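Long-range contacts in tail fiber protein (Pseudomonas aeruginosa, PDB 6CL6), which forms the trimeric receptor-binding fiber of the R2 pyocin, a contractile injection system, and probably recognises the surface of target bacteria: residues S283-W289 with Q300-V304; T54-T60 with F72-F78. All coordinates share one frame; numbering follows the deposited sequence.

Interaction 1 of 2, residues S283-W289 with Q300-V304; sequences SLGASGW and QWGQV
The indole of Trp-301 lies with one face against the backbone of Gly-288 and Trp-289, and its edge meets the turn at Leu-284 to Ala-286. Its CG sits between the backbone N and the carbonyl carbon (chi1 54°), which lays the ring there. From CB outward, CG is 4.0 Å from Gly-288 O. CD1 comes close to Ala-286 O. Next to it NE1 donates a hydrogen bond to Gly-285 O at 3.0 Å. This bond is nearly straight at the hydrogen (165°), and the oxygen lies in the ring plane with its C=O pointing almost directly at NE1. CD2 and CE2 lie under Gly-288, whose O stands over the centre of the ring. CZ2 approaches Trp-289 N, and Trp-301 CH2 is 3.5 Å from Trp-289 C. At the edge CH2 also meets Leu-284 CD2. The Gly-288 to Trp-289 peptide lies nearly flat over the indole, with Gly-288 O and Trp-289 N both 3.5 Å above its plane.

The turn after strand 281-283 leads into strand 288-292, which pairs with strand 297-306 as a hairpin in the C-terminal, gp53-like antiparallel sheet. Gly-288 and Trp-301 form an antiparallel hydrogen-bonded pair, with Trp-301 N to Gly-288 O at 3.1 Å and a longer return bond from Gly-288 N. The next pair, Trp-289 and Gln-300, is non-hydrogen-bonded and touches through Trp-289 CB and Gln-300 CG. The Gln-300 amide turns instead to Ile-318 O. Past the last bridge, Gln-303 is bent about CB-CG (chi2 81°), and its NE2 donates to Ala-286 O at 3.1 Å, from above the carbonyl plane. One water joins Ser-287 OG to Gln-303 N, which donates to it. In the second subunit, Phe-370 meets the Trp-301 ring edge-to-face and Arg-372 bonds to Leu-284 O.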
loop_
_atom_site.group_PDB
_atom_site.type_symbol
_atom_site.label_atom_id
_atom_site.label_comp_id
_atom_site.label_asym_id
_atom_site.label_seq_id
_atom_site.Cartn_x
_atom_site.Cartn_y
_atom_site.Cartn_z
ATOM N N SER A 283 28.012 12.723 79.606
ATOM C CA SER A 283 28.086 14.084 80.119
ATOM C C SER A 283 29.380 14.144 80.919
ATOM O O SER A 283 29.438 13.647 82.046
ATOM C CB SER A 283 26.876 14.421 80.986
ATOM O OG SER A 283 27.082 15.657 81.628
ATOM N N LEU A 284 30.413 14.730 80.338
ATOM C CA LEU A 284 31.770 14.579 80.866
ATOM C C LEU A 284 32.171 15.763 81.737
ATOM O O LEU A 284 33.237 16.345 81.568
ATOM C CB LEU A 284 32.749 14.389 79.712
ATOM C CG LEU A 284 32.502 13.179 78.805
ATOM C CD1 LEU A 284 33.572 13.074 77.734
ATOM C CD2 LEU A 284 32.449 11.878 79.622
ATOM N N GLY A 285 31.329 16.109 82.704
ATOM C CA GLY A 285 31.683 17.098 83.702
ATOM C C GLY A 285 32.388 16.469 84.893
ATOM O O GLY A 285 32.651 15.268 84.933
ATOM N N ALA A 286 32.708 17.321 85.877
ATOM C CA ALA A 286 33.318 16.848 87.112
ATOM C C ALA A 286 32.472 15.764 87.770
ATOM O O ALA A 286 33.001 14.764 88.265
ATOM C CB ALA A 286 33.520 18.018 88.069
ATOM N N SER A 287 31.167 15.958 87.816
ATOM C CA SER A 287 30.224 14.884 88.095
ATOM C C SER A 287 29.609 14.515 86.754
ATOM O O SER A 287 29.028 15.370 86.076
ATOM C CB SER A 287 29.148 15.322 89.084
ATOM O OG SER A 287 29.716 15.648 90.337
ATOM N N GLY A 288 29.744 13.257 86.363
ATOM C CA GLY A 288 29.322 12.920 85.015
ATOM C C GLY A 288 29.099 11.437 84.840
ATOM O O GLY A 288 29.232 10.650 85.777
ATOM N N TRP A 289 28.740 11.070 83.603
ATOM C CA TRP A 289 28.431 9.695 83.273
ATOM C C TRP A 289 28.814 9.425 81.822
ATOM O O TRP A 289 29.002 10.343 81.017
ATOM C CB TRP A 289 26.953 9.407 83.505
ATOM C CG TRP A 289 26.061 10.338 82.730
ATOM C CD1 TRP A 289 25.508 11.502 83.177
ATOM C CD2 TRP A 289 25.625 10.179 81.381
ATOM N NE1 TRP A 289 24.752 12.082 82.182
ATOM C CE2 TRP A 289 24.810 11.285 81.070
ATOM C CE3 TRP A 289 25.846 9.208 80.396
ATOM C CZ2 TRP A 289 24.209 11.446 79.822
ATOM C CZ3 TRP A 289 25.246 9.371 79.150
ATOM C CH2 TRP A 289 24.448 10.485 78.874
ATOM N N GLN A 300 29.855 6.121 85.991
ATOM C CA GLN A 300 29.583 7.430 86.550
ATOM C C GLN A 300 30.675 7.746 87.572
ATOM O O GLN A 300 31.405 6.861 88.007
ATOM C CB GLN A 300 28.202 7.492 87.225
ATOM C CG GLN A 300 27.070 6.860 86.429
ATOM C CD GLN A 300 25.689 7.331 86.902
ATOM O OE1 GLN A 300 25.467 8.516 87.095
ATOM N NE2 GLN A 300 24.781 6.391 87.109
ATOM N N TRP A 301 30.775 9.027 87.927
ATOM C CA TRP A 301 31.824 9.471 88.843
ATOM C C TRP A 301 31.418 10.785 89.484
ATOM O O TRP A 301 30.514 11.482 89.018
ATOM C CB TRP A 301 33.164 9.648 88.120
ATOM C CG TRP A 301 33.041 10.535 86.941
ATOM C CD1 TRP A 301 33.222 11.882 86.902
ATOM C CD2 TRP A 301 32.685 10.138 85.604
ATOM N NE1 TRP A 301 32.988 12.347 85.617
ATOM C CE2 TRP A 301 32.684 11.292 84.810
ATOM C CE3 TRP A 301 32.391 8.906 85.007
ATOM C CZ2 TRP A 301 32.367 11.262 83.442
ATOM C CZ3 TRP A 301 32.085 8.882 83.650
ATOM C CH2 TRP A 301 32.087 10.052 82.899
ATOM N N GLY A 302 32.123 11.114 90.560
ATOM C CA GLY A 302 31.862 12.326 91.304
ATOM C C GLY A 302 32.834 12.419 92.467
ATOM O O GLY A 302 33.796 11.651 92.558
ATOM N N GLN A 303 32.580 13.388 93.334
ATOM C CA GLN A 303 33.380 13.563 94.546
ATOM C C GLN A 303 32.440 13.847 95.707
ATOM O O GLN A 303 31.312 14.293 95.509
ATOM C CB GLN A 303 34.399 14.695 94.424
ATOM C CG GLN A 303 35.281 14.648 93.195
ATOM C CD GLN A 303 34.587 15.218 91.955
ATOM O OE1 GLN A 303 33.889 16.239 92.036
ATOM N NE2 GLN A 303 34.770 14.559 90.800
ATOM N N VAL A 304 32.916 13.592 96.930
ATOM C CA VAL A 304 32.076 13.771 98.106
ATOM C C VAL A 304 32.970 14.074 99.297
ATOM O O VAL A 304 34.059 13.520 99.422
ATOM C CB VAL A 304 31.187 12.524 98.344
ATOM C CG1 VAL A 304 32.014 11.312 98.693
ATOM C CG2 VAL A 304 30.140 12.794 99.400
HETATM O O HOH W 1 30.414 15.132 92.672
#

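Interaction 2 of 2, residues T54-T60 with F72-F78; sequences TVPLMLT and FYIQSMF
An antiparallel beta hairpin, strands 57-60 and 72-79, starts the five-stranded sheet in the N-terminal half of the fiber fragment. Met-58 pairs with Ile-74 and Thr-60 with Phe-72, each through two backbone hydrogen bonds. The bond from Ile-74 N to Met-58 O is 2.8 Å long and nearly straight. Ahead of the strand, Pro-56 O accepts from Ser-76 N, with the donor well above its carbonyl plane.

Leu-59 and Tyr-73 share one face. With Leu-59 CG anti to the backbone N (chi1 170°) and chi2 at 67°, CD1 comes over the tyrosine ring, 4.0 Å from its centroid and almost on the ring normal, a CH-pi contact. On the other face Met-58 CG lies beside Ile-74 CB, and Thr-60 CG2 meets Ile-74 CD1 at 3.9 Å. Phe-78 CZ touches Thr-54 C, while Val-55 C lies at the edge of its ring.

One water also bonds Ser-76 OG, which has a second partner in Gln-88. The side-chain contacts across the hairpin are largely apolar. The water gives Val-55 O a donor and Ile-74 O a second one, so it carries the link between the segments past the last direct backbone bond, at Pro-56.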
loop_
_atom_site.group_PDB
_atom_site.type_symbol
_atom_site.label_atom_id
_atom_site.label_comp_id
_atom_site.label_asym_id
_atom_site.label_seq_id
_atom_site.Cartn_x
_atom_site.Cartn_y
_atom_site.Cartn_z
ATOM N N THR A 54 -21.475 3.851 -75.439
ATOM C CA THR A 54 -22.715 4.271 -76.055
ATOM C C THR A 54 -23.751 3.162 -76.083
ATOM O O THR A 54 -24.808 3.352 -76.677
ATOM C CB THR A 54 -22.498 4.763 -77.511
ATOM O OG1 THR A 54 -22.064 3.637 -78.293
ATOM C CG2 THR A 54 -21.502 5.857 -77.584
ATOM N N VAL A 55 -23.465 2.002 -75.497
ATOM C CA VAL A 55 -24.432 0.920 -75.390
ATOM C C VAL A 55 -24.621 0.619 -73.909
ATOM O O VAL A 55 -23.710 0.882 -73.098
ATOM C CB VAL A 55 -23.969 -0.311 -76.172
ATOM C CG1 VAL A 55 -23.868 0.031 -77.656
ATOM C CG2 VAL A 55 -22.615 -0.805 -75.646
ATOM N N PRO A 56 -25.768 0.072 -73.508
ATOM C CA PRO A 56 -26.061 -0.018 -72.079
ATOM C C PRO A 56 -25.381 -1.149 -71.358
ATOM O O PRO A 56 -25.423 -1.166 -70.132
ATOM C CB PRO A 56 -27.583 -0.173 -72.041
ATOM C CG PRO A 56 -27.960 -0.720 -73.384
ATOM C CD PRO A 56 -26.961 -0.142 -74.352
ATOM N N LEU A 57 -24.682 -2.038 -72.055
ATOM C CA LEU A 57 -23.945 -3.117 -71.426
ATOM C C LEU A 57 -22.688 -3.411 -72.240
ATOM O O LEU A 57 -22.742 -3.543 -73.461
ATOM C CB LEU A 57 -24.842 -4.365 -71.285
ATOM C CG LEU A 57 -24.214 -5.574 -70.608
ATOM C CD1 LEU A 57 -23.970 -5.347 -69.170
ATOM C CD2 LEU A 57 -25.069 -6.775 -70.779
ATOM N N MET A 58 -21.543 -3.443 -71.558
ATOM C CA MET A 58 -20.299 -3.912 -72.140
ATOM C C MET A 58 -19.551 -4.708 -71.073
ATOM O O MET A 58 -19.909 -4.706 -69.881
ATOM C CB MET A 58 -19.421 -2.772 -72.643
ATOM C CG MET A 58 -19.026 -1.806 -71.538
ATOM S SD MET A 58 -18.021 -0.429 -72.123
ATOM C CE MET A 58 -18.997 0.199 -73.484
ATOM N N LEU A 59 -18.530 -5.432 -71.521
ATOM C CA LEU A 59 -17.607 -6.172 -70.663
ATOM C C LEU A 59 -16.196 -5.750 -71.060
ATOM O O LEU A 59 -15.850 -5.808 -72.239
ATOM C CB LEU A 59 -17.747 -7.675 -70.821
ATOM C CG LEU A 59 -16.714 -8.625 -70.170
ATOM C CD1 LEU A 59 -16.789 -8.572 -68.656
ATOM C CD2 LEU A 59 -16.921 -10.036 -70.670
ATOM N N THR A 60 -15.393 -5.305 -70.093
ATOM C CA THR A 60 -14.107 -4.762 -70.470
ATOM C C THR A 60 -13.165 -4.812 -69.281
ATOM O O THR A 60 -13.589 -4.728 -68.133
ATOM C CB THR A 60 -14.238 -3.319 -70.986
ATOM O OG1 THR A 60 -12.966 -2.786 -71.295
ATOM C CG2 THR A 60 -14.946 -2.451 -69.987
ATOM N N PHE A 72 -14.745 -6.168 -65.887
ATOM C CA PHE A 72 -16.021 -5.857 -65.261
ATOM C C PHE A 72 -17.098 -5.710 -66.328
ATOM O O PHE A 72 -16.873 -5.065 -67.377
ATOM C CB PHE A 72 -15.954 -4.544 -64.422
ATOM C CG PHE A 72 -15.336 -4.723 -63.070
ATOM C CD1 PHE A 72 -13.993 -5.008 -62.927
ATOM C CD2 PHE A 72 -16.147 -4.686 -61.922
ATOM C CE1 PHE A 72 -13.436 -5.205 -61.658
ATOM C CE2 PHE A 72 -15.595 -4.882 -60.658
ATOM C CZ PHE A 72 -14.249 -5.136 -60.536
ATOM N N TYR A 73 -18.288 -6.247 -66.024
ATOM C CA TYR A 73 -19.497 -5.863 -66.742
ATOM C C TYR A 73 -19.861 -4.446 -66.356
ATOM O O TYR A 73 -19.862 -4.102 -65.163
ATOM C CB TYR A 73 -20.663 -6.782 -66.399
ATOM C CG TYR A 73 -20.458 -8.235 -66.684
ATOM C CD1 TYR A 73 -19.925 -9.083 -65.730
ATOM C CD2 TYR A 73 -20.872 -8.771 -67.890
ATOM C CE1 TYR A 73 -19.773 -10.435 -66.028
ATOM C CE2 TYR A 73 -20.751 -10.083 -68.166
ATOM C CZ TYR A 73 -20.196 -10.907 -67.251
ATOM O OH TYR A 73 -20.086 -12.251 -67.586
ATOM N N ILE A 74 -20.137 -3.605 -67.345
ATOM C CA ILE A 74 -20.425 -2.202 -67.090
ATOM C C ILE A 74 -21.756 -1.895 -67.723
ATOM O O ILE A 74 -21.875 -1.901 -68.954
ATOM C CB ILE A 74 -19.319 -1.262 -67.611
ATOM C CG1 ILE A 74 -17.972 -1.591 -66.904
ATOM C CG2 ILE A 74 -19.723 0.174 -67.358
ATOM C CD1 ILE A 74 -16.891 -0.583 -67.104
ATOM N N GLN A 75 -22.753 -1.642 -66.882
ATOM C CA GLN A 75 -24.039 -1.121 -67.339
ATOM C C GLN A 75 -23.955 0.392 -67.474
ATOM O O GLN A 75 -23.346 1.063 -66.641
ATOM C CB GLN A 75 -25.172 -1.478 -66.378
ATOM C CG GLN A 75 -25.346 -2.919 -66.039
ATOM C CD GLN A 75 -26.334 -3.088 -64.900
ATOM O OE1 GLN A 75 -27.508 -2.773 -65.040
ATOM N NE2 GLN A 75 -25.841 -3.542 -63.750
ATOM N N SER A 76 -24.591 0.928 -68.509
ATOM C CA SER A 76 -24.626 2.380 -68.704
ATOM C C SER A 76 -26.054 2.844 -68.912
ATOM O O SER A 76 -26.818 2.195 -69.621
ATOM C CB SER A 76 -23.796 2.799 -69.906
ATOM O OG SER A 76 -22.437 2.529 -69.688
ATOM N N MET A 77 -26.382 3.975 -68.308
ATOM C CA MET A 77 -27.650 4.664 -68.476
ATOM C C MET A 77 -27.321 6.092 -68.893
ATOM O O MET A 77 -26.424 6.712 -68.320
ATOM C CB MET A 77 -28.454 4.643 -67.188
ATOM C CG MET A 77 -28.909 3.282 -66.746
ATOM S SD MET A 77 -29.253 3.228 -64.995
ATOM C CE MET A 77 -27.613 3.123 -64.324
ATOM N N PHE A 78 -28.057 6.609 -69.873
ATOM C CA PHE A 78 -27.714 7.812 -70.589
ATOM C C PHE A 78 -28.798 8.887 -70.582
ATOM O O PHE A 78 -29.985 8.599 -70.594
ATOM C CB PHE A 78 -27.445 7.487 -72.075
ATOM C CG PHE A 78 -26.409 6.402 -72.295
ATOM C CD1 PHE A 78 -25.077 6.659 -72.119
ATOM C CD2 PHE A 78 -26.805 5.140 -72.721
ATOM C CE1 PHE A 78 -24.131 5.686 -72.343
ATOM C CE2 PHE A 78 -25.869 4.171 -72.942
ATOM C CZ PHE A 78 -24.546 4.423 -72.755
HETATM O O HOH W 2 -22.052 0.185 -70.864
#

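How the interactions relate
From the N terminus, interaction 2 comes first. It closes a loop of 11 residues without helix or strand between 54-60 and 72-78, at the edge of the first five-stranded sheet. The chain then runs through the mixed six-stranded sheet and past the iron-binding histidines. Interaction 1 closes in the C-terminal domain, before the last strands of its sheet, over a 10-residue link that is mostly strand. The two are in series and neither nest nor cross. The centres of interaction 1 and interaction 2 are about 167 Å apart, on opposite sides of the chain's centre. Each ties a local hairpin within its own sheet, and both touch the second subunit of the trimer.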